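Local coordinates for TAF6 (Antonospora locustae, PDB 4ATG), which is a subunit of the transcription factor TFIID whose HEAT-repeat C-terminal domain probably takes part in forming the TAF6-TAF9 complex, at residues V62-I67 with D104-M109; S91-V96 with D112-I117; K55-A60 with K99-D104; Y44-I49 with A68-L73. All coordinates share one frame; numbering follows the deposited sequence. Where two conformers were deposited one is given.

Contact 1 of 4, residues V62-I67 with D104-M109; sequences VLKTCI and DDVRKM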
loop_
_atom_site.group_PDB
_atom_site.type_symbol
_atom_site.label_atom_id
_atom_site.label_comp_id
_atom_site.label_asym_id
_atom_site.label_seq_id
_atom_site.Cartn_x
_atom_site.Cartn_y
_atom_site.Cartn_z
ATOM N N VAL A 62 -4.798 13.061 1.728
ATOM C CA VAL A 62 -3.317 12.986 1.871
ATOM C C VAL A 62 -2.868 11.550 1.689
ATOM O O VAL A 62 -1.925 11.306 0.938
ATOM C CB VAL A 62 -2.801 13.615 3.199
ATOM C CG1 VAL A 62 -1.288 13.431 3.369
ATOM C CG2 VAL A 62 -3.164 15.100 3.274
ATOM N N LEU A 63 -3.601 10.586 2.275
ATOM C CA LEU A 63 -3.239 9.161 2.135
ATOM C C LEU A 63 -3.287 8.733 0.679
ATOM O O LEU A 63 -2.385 8.034 0.210
ATOM C CB LEU A 63 -4.166 8.265 2.975
ATOM C CG LEU A 63 -4.058 8.393 4.510
ATOM C CD1 LEU A 63 -5.065 7.526 5.180
ATOM C CD2 LEU A 63 -2.694 8.016 5.016
ATOM N N LYS A 64 -4.319 9.187 -0.058
ATOM C CA LYS A 64 -4.431 8.867 -1.489
ATOM C C LYS A 64 -3.270 9.427 -2.296
ATOM O O LYS A 64 -2.762 8.737 -3.184
ATOM C CB LYS A 64 -5.755 9.359 -2.067
ATOM C CG LYS A 64 -6.944 8.565 -1.560
ATOM C CD LYS A 64 -8.222 9.119 -2.178
ATOM C CE LYS A 64 -9.448 8.619 -1.452
ATOM N NZ LYS A 64 -10.663 9.327 -1.919
ATOM N N THR A 65 -2.827 10.658 -1.981
ATOM C CA THR A 65 -1.652 11.277 -2.631
ATOM C C THR A 65 -0.396 10.465 -2.337
ATOM O O THR A 65 0.380 10.238 -3.252
ATOM C CB THR A 65 -1.495 12.749 -2.184
ATOM O OG1 THR A 65 -2.680 13.437 -2.574
ATOM C CG2 THR A 65 -0.311 13.454 -2.849
ATOM N N CYS A 66 -0.210 10.004 -1.085
ATOM C CA CYS A 66 0.968 9.197 -0.689
ATOM C C CYS A 66 1.040 7.903 -1.464
ATOM O O CYS A 66 2.097 7.551 -1.978
ATOM C CB CYS A 66 0.958 8.947 0.809
ATOM S SG CYS A 66 1.276 10.436 1.788
ATOM N N ILE A 67 -0.102 7.221 -1.593
ATOM C CA ILE A 67 -0.195 5.958 -2.340
ATOM C C ILE A 67 0.148 6.209 -3.806
ATOM O O ILE A 67 0.881 5.427 -4.409
ATOM C CB ILE A 67 -1.622 5.361 -2.136
ATOM C CG1 ILE A 67 -1.818 4.928 -0.659
ATOM C CG2 ILE A 67 -1.865 4.165 -3.096
ATOM C CD1 ILE A 67 -3.377 4.829 -0.223
ATOM N N ASP A 104 -12.807 3.482 3.241
ATOM C CA ASP A 104 -12.615 2.192 2.552
ATOM C C ASP A 104 -11.875 2.359 1.229
ATOM O O ASP A 104 -11.177 1.443 0.810
ATOM C CB ASP A 104 -13.962 1.496 2.286
ATOM C CG ASP A 104 -14.581 0.829 3.496
ATOM O OD1 ASP A 104 -13.868 0.655 4.517
ATOM O OD2 ASP A 104 -15.753 0.437 3.411
ATOM N N ASP A 105 -12.069 3.503 0.554
ATOM C CA ASP A 105 -11.414 3.802 -0.726
ATOM C C ASP A 105 -9.888 3.872 -0.578
ATOM O O ASP A 105 -9.168 3.521 -1.516
ATOM C CB ASP A 105 -11.944 5.121 -1.307
ATOM C CG ASP A 105 -13.341 5.022 -1.887
ATOM O OD1 ASP A 105 -13.815 3.881 -2.113
ATOM O OD2 ASP A 105 -13.948 6.082 -2.151
ATOM N N VAL A 106 -9.402 4.318 0.582
ATOM C CA VAL A 106 -7.953 4.377 0.851
ATOM C C VAL A 106 -7.411 2.950 0.914
ATOM O O VAL A 106 -6.396 2.642 0.304
ATOM C CB VAL A 106 -7.624 5.165 2.151
ATOM C CG1 VAL A 106 -6.151 4.993 2.554
ATOM C CG2 VAL A 106 -7.976 6.638 1.993
ATOM N N ARG A 107 -8.100 2.091 1.654
ATOM C CA ARG A 107 -7.695 0.702 1.837
ATOM C C ARG A 107 -7.638 -0.022 0.500
ATOM O O ARG A 107 -6.667 -0.721 0.224
ATOM C CB ARG A 107 -8.665 -0.021 2.765
ATOM C CG ARG A 107 -8.734 0.587 4.159
ATOM C CD ARG A 107 -9.717 -0.179 5.030
ATOM N NE ARG A 107 -9.884 0.460 6.336
ATOM C CZ ARG A 107 -9.058 0.311 7.366
ATOM N NH1 ARG A 107 -7.998 -0.477 7.269
ATOM N NH2 ARG A 107 -9.284 0.954 8.498
ATOM N N LYS A 108 -8.669 0.151 -0.318
ATOM C CA LYS A 108 -8.743 -0.491 -1.626
ATOM C C LYS A 108 -7.685 0.052 -2.573
ATOM O O LYS A 108 -7.089 -0.737 -3.321
ATOM C CB LYS A 108 -10.128 -0.304 -2.240
ATOM C CG LYS A 108 -11.208 -1.082 -1.502
ATOM C CD LYS A 108 -12.559 -0.747 -2.105
ATOM C CE LYS A 108 -13.622 -1.628 -1.541
ATOM N NZ LYS A 108 -14.974 -1.071 -1.808
ATOM N N MET A 109 -7.466 1.392 -2.570
ATOM C CA MET A 109 -6.482 2.027 -3.456
ATOM C C MET A 109 -5.087 1.491 -3.143
ATOM O O MET A 109 -4.347 1.141 -4.056
ATOM C CB MET A 109 -6.494 3.550 -3.283
ATOM C CG MET A 109 -5.522 4.247 -4.191
ATOM S SD MET A 109 -5.368 5.984 -3.750
ATOM C CE MET A 109 -4.261 6.532 -4.995
HETATM O O HOH W 1 -13.005 8.386 -0.689
#

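Contact 2 of 4, residues S91-V96 with D112-I117; sequences SLLTCV and DIVKYI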
loop_
_atom_site.group_PDB
_atom_site.type_symbol
_atom_site.label_atom_id
_atom_site.label_comp_id
_atom_site.label_asym_id
_atom_site.label_seq_id
_atom_site.Cartn_x
_atom_site.Cartn_y
_atom_site.Cartn_z
ATOM N N SER A 91 4.479 -0.002 4.147
ATOM C CA SER A 91 3.812 1.303 4.231
ATOM C C SER A 91 2.447 1.229 3.502
ATOM O O SER A 91 1.440 1.688 4.025
ATOM C CB SER A 91 4.684 2.383 3.613
ATOM O OG SER A 91 4.076 3.644 3.803
ATOM N N LEU A 92 2.418 0.619 2.314
ATOM C CA LEU A 92 1.158 0.381 1.621
ATOM C C LEU A 92 0.265 -0.540 2.441
ATOM O O LEU A 92 -0.929 -0.290 2.527
ATOM C CB LEU A 92 1.414 -0.258 0.278
ATOM C CG LEU A 92 1.952 0.645 -0.832
ATOM C CD1 LEU A 92 2.407 -0.252 -2.023
ATOM C CD2 LEU A 92 0.892 1.667 -1.260
ATOM N N LEU A 93 0.825 -1.589 3.046
ATOM C CA LEU A 93 0.019 -2.498 3.874
ATOM C C LEU A 93 -0.581 -1.814 5.092
ATOM O O LEU A 93 -1.699 -2.161 5.480
ATOM C CB LEU A 93 0.804 -3.755 4.268
ATOM C CG LEU A 93 1.105 -4.719 3.116
ATOM C CD1 LEU A 93 2.098 -5.745 3.552
ATOM C CD2 LEU A 93 -0.174 -5.426 2.619
ATOM N N THR A 94 0.116 -0.795 5.661
ATOM C CA THR A 94 -0.429 0.004 6.783
ATOM C C THR A 94 -1.720 0.715 6.306
ATOM O O THR A 94 -2.678 0.815 7.063
ATOM C CB THR A 94 0.615 0.999 7.261
ATOM O OG1 THR A 94 1.715 0.266 7.810
ATOM C CG2 THR A 94 0.077 1.977 8.301
ATOM N N CYS A 95 -1.744 1.189 5.050
ATOM C CA CYS A 95 -2.949 1.840 4.496
ATOM C C CYS A 95 -4.070 0.856 4.249
ATOM O O CYS A 95 -5.234 1.253 4.267
ATOM C CB CYS A 95 -2.619 2.621 3.232
ATOM S SG CYS A 95 -1.506 4.009 3.512
ATOM N N VAL A 96 -3.732 -0.421 4.012
ATOM C CA VAL A 96 -4.754 -1.468 3.768
ATOM C C VAL A 96 -5.398 -1.879 5.105
ATOM O O VAL A 96 -6.624 -1.929 5.222
ATOM C CB VAL A 96 -4.146 -2.726 3.063
ATOM C CG1 VAL A 96 -5.179 -3.847 2.917
ATOM C CG2 VAL A 96 -3.546 -2.380 1.695
ATOM N N ASP A 112 -4.666 -2.111 -4.293
ATOM C CA ASP A 112 -4.428 -2.163 -5.731
ATOM C C ASP A 112 -2.936 -2.038 -6.049
ATOM O O ASP A 112 -2.437 -2.701 -6.970
ATOM C CB ASP A 112 -5.198 -1.058 -6.432
ATOM C CG ASP A 112 -6.708 -1.234 -6.367
ATOM O OD1 ASP A 112 -7.168 -2.388 -6.165
ATOM O OD2 ASP A 112 -7.428 -0.224 -6.532
ATOM N N ILE A 113 -2.221 -1.198 -5.282
ATOM C CA ILE A 113 -0.771 -1.023 -5.497
ATOM C C ILE A 113 -0.031 -2.219 -4.969
ATOM O O ILE A 113 0.920 -2.681 -5.614
ATOM C CB ILE A 113 -0.234 0.346 -4.965
ATOM C CG1 ILE A 113 -1.128 1.522 -5.508
ATOM C CG2 ILE A 113 1.261 0.548 -5.398
ATOM C CD1 ILE A 113 -1.302 1.596 -7.040
ATOM N N VAL A 114 -0.463 -2.757 -3.824
ATOM C CA VAL A 114 0.141 -4.004 -3.307
ATOM C C VAL A 114 0.001 -5.103 -4.368
ATOM O O VAL A 114 0.936 -5.886 -4.565
ATOM C CB VAL A 114 -0.487 -4.460 -1.970
ATOM C CG1 VAL A 114 -0.033 -5.879 -1.574
ATOM C CG2 VAL A 114 -0.173 -3.470 -0.856
ATOM N N LYS A 115 -1.163 -5.172 -5.037
ATOM C CA LYS A 115 -1.391 -6.180 -6.089
ATOM C C LYS A 115 -0.426 -5.974 -7.258
ATOM O O LYS A 115 0.144 -6.931 -7.762
ATOM C CB LYS A 115 -2.840 -6.162 -6.589
ATOM C CG LYS A 115 -3.030 -7.026 -7.861
ATOM C CD LYS A 115 -4.456 -7.035 -8.374
ATOM C CE LYS A 115 -4.580 -7.810 -9.682
ATOM N NZ LYS A 115 -3.921 -9.149 -9.594
ATOM N N TYR A 116 -0.229 -4.742 -7.667
ATOM C CA TYR A 116 0.691 -4.438 -8.773
ATOM C C TYR A 116 2.101 -4.935 -8.426
ATOM O O TYR A 116 2.778 -5.521 -9.282
ATOM C CB TYR A 116 0.731 -2.925 -9.027
ATOM C CG TYR A 116 1.611 -2.574 -10.205
ATOM C CD1 TYR A 116 1.103 -2.569 -11.496
ATOM C CD2 TYR A 116 2.976 -2.321 -10.035
ATOM C CE1 TYR A 116 1.916 -2.285 -12.593
ATOM C CE2 TYR A 116 3.794 -2.011 -11.125
ATOM C CZ TYR A 116 3.258 -2.013 -12.403
ATOM O OH TYR A 116 4.023 -1.696 -13.497
ATOM N N ILE A 117 2.536 -4.695 -7.197
ATOM C CA ILE A 117 3.879 -5.130 -6.747
ATOM C C ILE A 117 3.928 -6.646 -6.723
ATOM O O ILE A 117 4.871 -7.240 -7.236
ATOM C CB ILE A 117 4.206 -4.513 -5.367
ATOM C CG1 ILE A 117 4.352 -2.977 -5.483
ATOM C CG2 ILE A 117 5.487 -5.158 -4.750
ATOM C CD1 ILE A 117 4.438 -2.229 -4.086
#

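Contact 3 of 4, residues K55-A60 with K99-D104; sequences KSFKEA and KSIVDD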
loop_
_atom_site.group_PDB
_atom_site.type_symbol
_atom_site.label_atom_id
_atom_site.label_comp_id
_atom_site.label_asym_id
_atom_site.label_seq_id
_atom_site.Cartn_x
_atom_site.Cartn_y
_atom_site.Cartn_z
ATOM N N LYS A 55 1.169 9.857 10.157
ATOM C CA LYS A 55 0.645 11.103 10.740
ATOM C C LYS A 55 -0.684 11.526 10.120
ATOM O O LYS A 55 -1.322 12.448 10.635
ATOM C CB LYS A 55 1.674 12.231 10.509
ATOM C CG LYS A 55 2.840 12.205 11.477
ATOM C CD LYS A 55 3.964 13.105 11.007
ATOM C CE LYS A 55 5.145 13.084 11.952
ATOM N NZ LYS A 55 6.348 13.700 11.332
ATOM N N SER A 56 -1.098 10.864 9.007
ATOM C CA SER A 56 -2.268 11.266 8.214
ATOM C C SER A 56 -3.428 10.282 8.127
ATOM O O SER A 56 -4.216 10.354 7.172
ATOM C CB SER A 56 -1.818 11.639 6.801
ATOM O OG SER A 56 -0.686 12.492 6.834
ATOM N N PHE A 57 -3.579 9.395 9.117
ATOM C CA PHE A 57 -4.656 8.402 9.099
ATOM C C PHE A 57 -6.057 8.959 8.920
ATOM O O PHE A 57 -6.906 8.279 8.340
ATOM C CB PHE A 57 -4.580 7.467 10.309
ATOM C CG PHE A 57 -3.378 6.550 10.306
ATOM C CD1 PHE A 57 -2.938 5.949 9.126
ATOM C CD2 PHE A 57 -2.710 6.248 11.492
ATOM C CE1 PHE A 57 -1.856 5.071 9.133
ATOM C CE2 PHE A 57 -1.610 5.383 11.491
ATOM C CZ PHE A 57 -1.200 4.795 10.314
ATOM N N LYS A 58 -6.283 10.206 9.380
ATOM C CA LYS A 58 -7.584 10.878 9.305
ATOM C C LYS A 58 -7.680 11.869 8.136
ATOM O O LYS A 58 -8.671 12.601 8.039
ATOM C CB LYS A 58 -7.926 11.563 10.647
ATOM C CG LYS A 58 -7.908 10.637 11.872
ATOM C CD LYS A 58 -8.996 9.570 11.836
ATOM C CE LYS A 58 -8.906 8.653 13.024
ATOM N NZ LYS A 58 -9.931 7.580 12.963
ATOM N N GLU A 59 -6.665 11.890 7.254
ATOM C CA GLU A 59 -6.650 12.758 6.076
ATOM C C GLU A 59 -6.640 11.862 4.842
ATOM O O GLU A 59 -5.573 11.559 4.325
ATOM C CB GLU A 59 -5.448 13.718 6.090
ATOM C CG GLU A 59 -5.549 14.749 7.207
ATOM C CD GLU A 59 -4.374 15.695 7.292
ATOM O OE1 GLU A 59 -4.370 16.712 6.562
ATOM O OE2 GLU A 59 -3.455 15.418 8.096
ATOM N N ALA A 60 -7.832 11.394 4.431
ATOM C CA ALA A 60 -8.026 10.469 3.302
ATOM C C ALA A 60 -7.371 10.964 2.025
ATOM O O ALA A 60 -6.703 10.183 1.351
ATOM C CB ALA A 60 -9.515 10.214 3.069
ATOM N N LYS A 99 -5.705 0.532 11.634
ATOM C CA LYS A 99 -6.917 0.621 12.461
ATOM C C LYS A 99 -7.547 2.006 12.484
ATOM O O LYS A 99 -8.739 2.115 12.730
ATOM C CB LYS A 99 -6.672 0.096 13.903
ATOM C CG LYS A 99 -5.691 0.911 14.746
ATOM C CD LYS A 99 -5.464 0.269 16.108
ATOM C CE LYS A 99 -4.470 1.029 16.945
ATOM N NZ LYS A 99 -4.350 0.446 18.308
ATOM N N SER A 100 -6.751 3.064 12.255
ATOM C CA SER A 100 -7.250 4.440 12.347
ATOM C C SER A 100 -7.829 5.013 11.049
ATOM O O SER A 100 -8.425 6.090 11.076
ATOM C CB SER A 100 -6.174 5.355 12.934
ATOM O OG SER A 100 -5.614 4.792 14.111
ATOM N N ILE A 101 -7.677 4.296 9.923
ATOM C CA ILE A 101 -8.200 4.744 8.629
ATOM C C ILE A 101 -9.720 4.564 8.579
ATOM O O ILE A 101 -10.222 3.478 8.868
ATOM C CB ILE A 101 -7.453 4.042 7.463
ATOM C CG1 ILE A 101 -5.990 4.541 7.399
ATOM C CG2 ILE A 101 -8.185 4.230 6.106
ATOM C CD1 ILE A 101 -5.072 3.613 6.768
ATOM N N VAL A 102 -10.444 5.629 8.225
ATOM C CA VAL A 102 -11.905 5.593 8.181
ATOM C C VAL A 102 -12.485 5.421 6.778
ATOM O O VAL A 102 -13.647 5.038 6.650
ATOM C CB VAL A 102 -12.598 6.733 8.991
ATOM C CG1 VAL A 102 -12.336 6.590 10.488
ATOM C CG2 VAL A 102 -12.184 8.117 8.499
ATOM N N ASP A 103 -11.670 5.660 5.729
ATOM C CA ASP A 103 -12.122 5.585 4.349
ATOM C C ASP A 103 -11.781 4.239 3.692
ATOM O O ASP A 103 -10.607 3.918 3.547
ATOM C CB ASP A 103 -11.502 6.756 3.553
ATOM C CG ASP A 103 -12.226 7.134 2.274
ATOM O OD1 ASP A 103 -12.948 6.282 1.724
ATOM O OD2 ASP A 103 -12.041 8.275 1.806
ATOM N N ASP A 104 -12.807 3.482 3.241
ATOM C CA ASP A 104 -12.615 2.192 2.552
ATOM C C ASP A 104 -11.875 2.359 1.229
ATOM O O ASP A 104 -11.177 1.443 0.810
ATOM C CB ASP A 104 -13.962 1.496 2.286
ATOM C CG ASP A 104 -14.581 0.829 3.496
ATOM O OD1 ASP A 104 -13.868 0.655 4.517
ATOM O OD2 ASP A 104 -15.753 0.437 3.411
HETATM O O HOH W 2 -9.153 8.036 7.172
#

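Contact 4 of 4, residues Y44-I49 with A68-L73; sequences YFIQHI and ALYFSL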
loop_
_atom_site.group_PDB
_atom_site.type_symbol
_atom_site.label_atom_id
_atom_site.label_comp_id
_atom_site.label_asym_id
_atom_site.label_seq_id
_atom_site.Cartn_x
_atom_site.Cartn_y
_atom_site.Cartn_z
ATOM N N TYR A 44 14.751 8.863 0.373
ATOM C CA TYR A 44 14.261 9.977 1.186
ATOM C C TYR A 44 12.770 10.220 0.943
ATOM O O TYR A 44 12.035 10.488 1.892
ATOM C CB TYR A 44 15.110 11.227 0.952
ATOM C CG TYR A 44 16.545 11.018 1.393
ATOM C CD1 TYR A 44 16.847 10.645 2.700
ATOM C CD2 TYR A 44 17.592 11.088 0.479
ATOM C CE1 TYR A 44 18.150 10.345 3.083
ATOM C CE2 TYR A 44 18.913 10.878 0.876
ATOM C CZ TYR A 44 19.191 10.538 2.188
ATOM O OH TYR A 44 20.490 10.317 2.578
ATOM N N PHE A 45 12.319 10.095 -0.317
ATOM C CA PHE A 45 10.887 10.246 -0.616
ATOM C C PHE A 45 10.120 9.145 0.121
ATOM O O PHE A 45 9.124 9.429 0.773
ATOM C CB PHE A 45 10.627 10.133 -2.125
ATOM C CG PHE A 45 10.900 11.394 -2.922
ATOM C CD1 PHE A 45 10.314 12.607 -2.561
ATOM C CD2 PHE A 45 11.624 11.341 -4.101
ATOM C CE1 PHE A 45 10.524 13.767 -3.325
ATOM C CE2 PHE A 45 11.813 12.498 -4.883
ATOM C CZ PHE A 45 11.299 13.707 -4.466
ATOM N N ILE A 46 10.601 7.903 0.040
ATOM C CA ILE A 46 9.949 6.776 0.710
ATOM C C ILE A 46 9.940 6.962 2.217
ATOM O O ILE A 46 8.909 6.746 2.842
ATOM C CB ILE A 46 10.546 5.416 0.279
ATOM C CG1 ILE A 46 10.285 5.175 -1.218
ATOM C CG2 ILE A 46 9.967 4.262 1.138
ATOM C CD1 ILE A 46 11.210 4.230 -1.800
ATOM N N GLN A 47 11.066 7.387 2.804
ATOM C CA GLN A 47 11.119 7.636 4.259
ATOM C C GLN A 47 10.114 8.736 4.657
ATOM O O GLN A 47 9.366 8.555 5.623
ATOM C CB GLN A 47 12.559 8.018 4.689
ATOM C CG GLN A 47 12.769 8.104 6.193
ATOM C CD GLN A 47 13.863 9.078 6.577
ATOM O OE1 GLN A 47 14.722 9.476 5.771
ATOM N NE2 GLN A 47 13.854 9.489 7.833
ATOM N N HIS A 48 10.069 9.878 3.918
ATOM C CA HIS A 48 9.117 10.958 4.264
ATOM C C HIS A 48 7.681 10.524 4.087
ATOM O O HIS A 48 6.836 10.804 4.949
ATOM C CB HIS A 48 9.348 12.231 3.428
ATOM C CG HIS A 48 8.289 13.281 3.640
ATOM N ND1 HIS A 48 8.364 14.178 4.690
ATOM C CD2 HIS A 48 7.154 13.524 2.941
ATOM C CE1 HIS A 48 7.292 14.951 4.584
ATOM N NE2 HIS A 48 6.534 14.595 3.547
ATOM N N ILE A 49 7.383 9.921 2.928
ATOM C CA ILE A 49 6.016 9.503 2.614
ATOM C C ILE A 49 5.527 8.506 3.675
ATOM O O ILE A 49 4.405 8.658 4.147
ATOM C CB ILE A 49 5.861 8.977 1.152
ATOM C CG1 ILE A 49 6.111 10.111 0.126
ATOM C CG2 ILE A 49 4.466 8.379 0.930
ATOM C CD1 ILE A 49 6.568 9.551 -1.344
ATOM N N ALA A 68 -0.382 7.305 -4.381
ATOM C CA ALA A 68 -0.136 7.676 -5.790
ATOM C C ALA A 68 1.322 8.021 -6.011
ATOM O O ALA A 68 1.846 7.668 -7.058
ATOM C CB ALA A 68 -1.032 8.843 -6.198
ATOM N N LEU A 69 1.997 8.676 -5.018
ATOM C CA LEU A 69 3.431 8.992 -5.142
ATOM C C LEU A 69 4.247 7.704 -5.151
ATOM O O LEU A 69 5.224 7.588 -5.904
ATOM C CB LEU A 69 3.888 9.918 -4.014
ATOM C CG LEU A 69 3.345 11.374 -4.090
ATOM C CD1 LEU A 69 3.701 12.121 -2.804
ATOM C CD2 LEU A 69 3.969 12.113 -5.249
ATOM N N TYR A 70 3.881 6.730 -4.310
ATOM C CA TYR A 70 4.610 5.443 -4.348
ATOM C C TYR A 70 4.482 4.807 -5.737
ATOM O O TYR A 70 5.469 4.320 -6.290
ATOM C CB TYR A 70 4.044 4.451 -3.342
ATOM C CG TYR A 70 4.466 4.660 -1.900
ATOM C CD1 TYR A 70 5.715 5.202 -1.583
ATOM C CD2 TYR A 70 3.651 4.244 -0.854
ATOM C CE1 TYR A 70 6.129 5.336 -0.252
ATOM C CE2 TYR A 70 4.058 4.357 0.473
ATOM C CZ TYR A 70 5.288 4.920 0.769
ATOM O OH TYR A 70 5.650 5.053 2.083
ATOM N N PHE A 71 3.265 4.797 -6.292
ATOM C CA PHE A 71 3.027 4.193 -7.605
ATOM C C PHE A 71 3.802 4.932 -8.684
ATOM O O PHE A 71 4.293 4.309 -9.622
ATOM C CB PHE A 71 1.504 4.169 -7.913
ATOM C CG PHE A 71 1.146 3.315 -9.119
ATOM C CD1 PHE A 71 1.647 2.021 -9.251
ATOM C CD2 PHE A 71 0.331 3.815 -10.127
ATOM C CE1 PHE A 71 1.322 1.233 -10.370
ATOM C CE2 PHE A 71 0.009 3.030 -11.244
ATOM C CZ PHE A 71 0.509 1.749 -11.356
ATOM N N SER A 72 3.921 6.270 -8.568
ATOM C CA SER A 72 4.679 7.044 -9.560
ATOM C C SER A 72 6.137 6.590 -9.538
ATOM O O SER A 72 6.717 6.375 -10.590
ATOM C CB SER A 72 4.630 8.542 -9.255
ATOM O OG SER A 72 3.391 9.133 -9.616
ATOM N N LEU A 73 6.727 6.459 -8.344
ATOM C CA LEU A 73 8.148 6.049 -8.248
ATOM C C LEU A 73 8.322 4.610 -8.768
ATOM O O LEU A 73 9.273 4.321 -9.511
ATOM C CB LEU A 73 8.605 6.145 -6.786
ATOM C CG LEU A 73 8.786 7.559 -6.203
ATOM C CD1 LEU A 73 9.150 7.460 -4.700
ATOM C CD2 LEU A 73 9.885 8.311 -6.926
#

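Contact 1 of 4, residues V62-I67 with D104-M109
V106 faces L63, K64 and I67 of helix 60-75 and meets each differently. Its CG1, anti to the backbone N (chi1 169°), touches L63 CD1 at 3.8 Å, the two side chains crossing at about a right angle, and I67 CD1 at 3.9 Å in an oblique approach. The other branch, V106 CG2, turns to the aliphatic stem of K64. One helical turn further on, M109 stretches across: in one of its two conformers, its CG packs against I67 CG2 at 3.8 Å and its SD lies 3.7 Å from K64 CG, perpendicular to the lysine chain. An alanine at I67 would probably open a gap beside V106 CG1 and take away the CG2 methyl against which M109 CG packs. At the solvent side K64 NZ forms a salt bridge with E61 and donates to a water 2.8 Å away, which donates in turn to D105 OD2; the lysine and D105 thus meet through water. The helix axes are 9.9 Å apart and nearly parallel, at 8°. Side-by-side parallel packing of helices that are not consecutive in the chain is characteristic of an alpha-solenoid built from HEAT repeats.

Contact 2 of 4, residues S91-V96 with D112-I117
L92 and V114 mark the closest backbone approach, their CA atoms 6.7 Å apart, where the axes of 91-96 and 112-117 pass at 9.7 Å with their directions 142° apart. This roughly antiparallel pairing of consecutive helices, 85-97 and 104-121, belongs to the HEAT-repeat solenoid. Between these two segments the contact is purely aliphatic; just outside it, S110 OG bonds to L92 O and R107 NH1 to V96 O. L92 points toward the other helix and reaches three residues. Its CB rests on V114 CG2 at 3.8 Å. Beyond that, CD1 touches I113 CG2 at 3.7 Å, the two side chains crossing at about a right angle; the I113 CG1-CD1 arm leads away, CG1 to I67 and CD1 to F71 of helix 60-75. L93 CD2 meets V114 CG2 at 4.0 Å, again nearly at right angles, and V96 CG2 is a third, looser neighbour of V114 CG2, at 4.4 Å. L93 also borders a bound cyclohexylaminoethanesulfonate, probably from the crystallisation liquor, while V114 continues onto V132 and C156. Both L92 and I117 hold CD1 anti to CA (chi2 169° and 170°), and the two extended chains meet tip to tip, CD1 to CD1, at 3.5 Å.

Contact 3 of 4, residues K55-A60 with K99-D104
K58 reaches S100 by a bend in its chain: CG lies beside the backbone N, and a chi2 of -66° folds CD over before the rest runs straight out to the ammonium group. In F57, CG likewise lies anti to the carbonyl carbon (chi1 -68°), which sets CG on the side of S100. The end of the K58 chain closes on S100 O, and NZ donates to it at 2.8 Å, with a C=O...N angle of 137° and the donor slightly tilted from the carbonyl plane. NZ also sits 3.6 Å from V102 CG1, the lysine and valine side chains crossing at about a right angle. Beside this polar link F57 CB packs on S100 CB at 3.7 Å and F57 CD1 meets I101 CG1 at 3.8 Å; S100 CB and I101 CG1 both lie oblique to the ring. A water joins the backbones, accepting from V102 N at 2.9 Å and donating to F57 O. The type I turn from S56 to E59, closed by E59 N to S56 O, presents F57 and K58 together. At the far end A60 CB touches D103 OD2 at 3.4 Å, while D103 OD1 caps D105 N as the N-cap of helix 104-121. These two surface loops precede neighbouring solenoid helices. K58 binds a main-chain oxygen and the water spans two main-chain groups, which implies that the polar linkage depends on the path of the 99-104 backbone more than on the identity of its side chains.

Contact 4 of 4, residues Y44-I49 with A68-L73
The ring of Y70 takes I49 CG2 over one face: the methyl is displaced toward the rim, 3.9 Å from the ring centroid. It stands 26° off the ring normal, a CH-pi contact. Its nearest ring atom is Y70 CZ, at 3.6 Å. I46 CA stands at the edge, close to the ring plane, and I46 CG2 is 4.2 Å from Y70 CE1. The F45 ring, approached obliquely by L73 CD2, also meets F13 of helix 7-20 with the planes at about 45°. I49 and Y70 slide past each other in opposite directions. The I49 branches serve two neighbours: CG2, anti to the backbone N, goes to the tyrosine, while CD1 rests on L69 CB at 3.8 Å. On the next turn L73 CD1 packs on F45 CB at 4.0 Å and more loosely on I46 CG1. The buried Y70 OH is satisfied by hydrogen bonds with the hydroxyls of S91 and S50. A phenylalanine at Y70 would probably deprive the S91 hydroxyl of its stronger partner, leaving it the weak bond to S50, and cost helix 60-75 its hydroxyl link to both serines. The segments run antiparallel at 164°, their axes 10.9 Å apart, as successive helices of a HEAT-repeat solenoid do. Around them, F45 and L69 continue onto helices 7-20 and 25-34, whereas I46 and Y70 pack on I88 of helix 85-97.

Along the chain, contact 4 (helices 42-55 and 60-75) closes before contact 2 (helices 85-97 and 104-121) opens; both are antiparallel neighbour pairs. The segments of contacts 1 and 3 alternate with those of the others. Contact 1 ties helix 60-75 to helix 104-121 across them, parallel, its centre about 9 Å from that of contact 2 and 13 Å from that of contact 4. Contact 3, its centre about 9 Å from that of contact 1 and sharing D104 with it, closes the loops at one end; contacts 3 and 4 have centres about 18 Å apart and do not touch. R107 links contact 1 to contacts 2 and 3. Four helices thus form one continuous stretch of the HEAT-repeat solenoid.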